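Local coordinates for hypothetical protein PH1313 (Pyrococcus horikoshii, PDB 1VBK) that is of unknown function but probably binds ATP and, through its THUMP domain, RNA, as expected of a ThiI-like protein of tRNA thiolation and thiamine biosynthesis, at residues Glu32-Glu37 against Asn63-Val68. Residues are numbered along the deposited sequence; the frame is centred on the assembly and turned at random.
Sequences EALVTE and NVLVRV
Val64 is the centre of this contact, and its beta-branched pair of methyls suits a place between Ala33 and Glu37. CG1, anti to the backbone N (chi1 167°), meets Ala33 CB at 3.8 Å and also touches Glu37 CG; CG2 lies against CG and CB of Glu37, whose chain thus crosses both methyls obliquely. Alanine suits the helix face here: its single methyl lets the CA atoms of Ala33 and Val64 approach to 6.9 Å, and Val68 CG2 also reaches that methyl, at 4.0 Å. Alongside, the two leucines touch by their branch ends, Leu34 CD2 to Leu65 CD2 at 4.3 Å. Glu37, the first residue to leave helical geometry, bends at chi2 (-63°), so its aliphatic stem covers Val64 while the carboxylate meets Arg67 tip to tip. The salt bridge is long, 3.9 Å from Glu37 OE2 to Arg67 NH1, with carboxylate and guanidinium planes 78° apart. Tyr232 OH bridges the pair, bonding Arg67 NH1 and, weakly, Glu37 OE2; Arg67 NE binds the Arg229 carbonyl. An alanine in place of Glu37 would lack CG and the carboxylate, probably leaving Val64 less well covered and Arg67 without this nearby negative charge. Within the ThiI ferredoxin-like domain, the contact joins the C-terminal end of helix 19-36 to helix 58-65 and the type I turn Leu65-Val68; Leu65 packs on Ile74 of strand 71-81.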
# COMPACT_ATOMS: atom_id res chain seq x y z
N GLU A 32 -7.10 -6.22 20.64
CA GLU A 32 -7.76 -4.93 20.49
C GLU A 32 -9.25 -5.02 20.83
O GLU A 32 -9.79 -4.14 21.50
CB GLU A 32 -7.60 -4.41 19.06
CG GLU A 32 -6.23 -3.81 18.77
CD GLU A 32 -6.02 -2.49 19.49
OE1 GLU A 32 -6.83 -1.56 19.27
OE2 GLU A 32 -5.05 -2.39 20.28
N ALA A 33 -9.89 -6.09 20.38
CA ALA A 33 -11.32 -6.29 20.63
C ALA A 33 -11.63 -6.46 22.12
O ALA A 33 -12.53 -5.82 22.65
CB ALA A 33 -11.82 -7.50 19.86
N LEU A 34 -10.88 -7.34 22.79
CA LEU A 34 -11.10 -7.59 24.21
C LEU A 34 -10.80 -6.35 25.06
O LEU A 34 -11.54 -6.03 26.00
CB LEU A 34 -10.25 -8.78 24.67
CG LEU A 34 -10.63 -10.12 24.02
CD1 LEU A 34 -9.68 -11.21 24.49
CD2 LEU A 34 -12.06 -10.49 24.37
N VAL A 35 -9.71 -5.65 24.74
CA VAL A 35 -9.34 -4.46 25.49
C VAL A 35 -10.40 -3.37 25.29
O VAL A 35 -10.82 -2.73 26.25
CB VAL A 35 -7.95 -3.93 25.05
CG1 VAL A 35 -7.65 -2.61 25.74
CG2 VAL A 35 -6.88 -4.96 25.41
N THR A 36 -10.84 -3.18 24.05
CA THR A 36 -11.85 -2.18 23.74
C THR A 36 -13.15 -2.45 24.50
O THR A 36 -13.78 -1.52 25.01
CB THR A 36 -12.14 -2.13 22.23
OG1 THR A 36 -10.95 -1.77 21.52
CG2 THR A 36 -13.23 -1.12 21.92
N GLU A 37 -13.55 -3.72 24.57
CA GLU A 37 -14.78 -4.09 25.26
C GLU A 37 -14.55 -4.35 26.75
O GLU A 37 -15.46 -4.78 27.46
CB GLU A 37 -15.38 -5.34 24.61
CG GLU A 37 -15.75 -5.19 23.14
CD GLU A 37 -16.82 -4.15 22.91
OE1 GLU A 37 -17.88 -4.23 23.55
OE2 GLU A 37 -16.59 -3.25 22.06
N ASN A 63 -18.31 -13.93 22.93
CA ASN A 63 -19.33 -13.10 22.31
C ASN A 63 -18.76 -11.89 21.58
O ASN A 63 -19.34 -11.42 20.61
CB ASN A 63 -20.37 -12.67 23.34
CG ASN A 63 -21.33 -13.78 23.70
OD1 ASN A 63 -22.15 -13.65 24.61
ND2 ASN A 63 -21.25 -14.90 22.98
N VAL A 64 -17.62 -11.39 22.05
CA VAL A 64 -16.97 -10.25 21.41
C VAL A 64 -16.23 -10.75 20.17
O VAL A 64 -16.33 -10.17 19.09
CB VAL A 64 -15.93 -9.58 22.34
CG1 VAL A 64 -15.05 -8.62 21.55
CG2 VAL A 64 -16.64 -8.85 23.48
N LEU A 65 -15.48 -11.84 20.33
CA LEU A 65 -14.69 -12.40 19.25
C LEU A 65 -15.49 -12.83 18.02
O LEU A 65 -14.93 -13.00 16.94
CB LEU A 65 -13.84 -13.56 19.78
CG LEU A 65 -12.84 -13.10 20.84
CD1 LEU A 65 -11.86 -14.22 21.16
CD2 LEU A 65 -12.08 -11.87 20.35
N VAL A 66 -16.80 -13.00 18.18
CA VAL A 66 -17.64 -13.35 17.05
C VAL A 66 -17.52 -12.26 15.98
O VAL A 66 -17.69 -12.52 14.79
CB VAL A 66 -19.14 -13.48 17.46
CG1 VAL A 66 -20.01 -13.65 16.22
CG2 VAL A 66 -19.33 -14.66 18.39
N ARG A 67 -17.23 -11.04 16.41
CA ARG A 67 -17.12 -9.91 15.48
C ARG A 67 -15.74 -9.68 14.88
O ARG A 67 -15.51 -8.67 14.21
CB ARG A 67 -17.61 -8.63 16.15
CG ARG A 67 -19.08 -8.67 16.59
CD ARG A 67 -19.59 -7.28 16.94
NE ARG A 67 -18.81 -6.65 18.00
CZ ARG A 67 -18.93 -6.93 19.30
NH1 ARG A 67 -18.16 -6.31 20.19
NH2 ARG A 67 -19.82 -7.83 19.71
N VAL A 68 -14.82 -10.61 15.12
CA VAL A 68 -13.46 -10.51 14.60
C VAL A 68 -13.29 -11.36 13.33
O VAL A 68 -13.34 -12.59 13.39
CB VAL A 68 -12.44 -10.97 15.66
CG1 VAL A 68 -11.02 -10.94 15.10
CG2 VAL A 68 -12.54 -10.05 16.88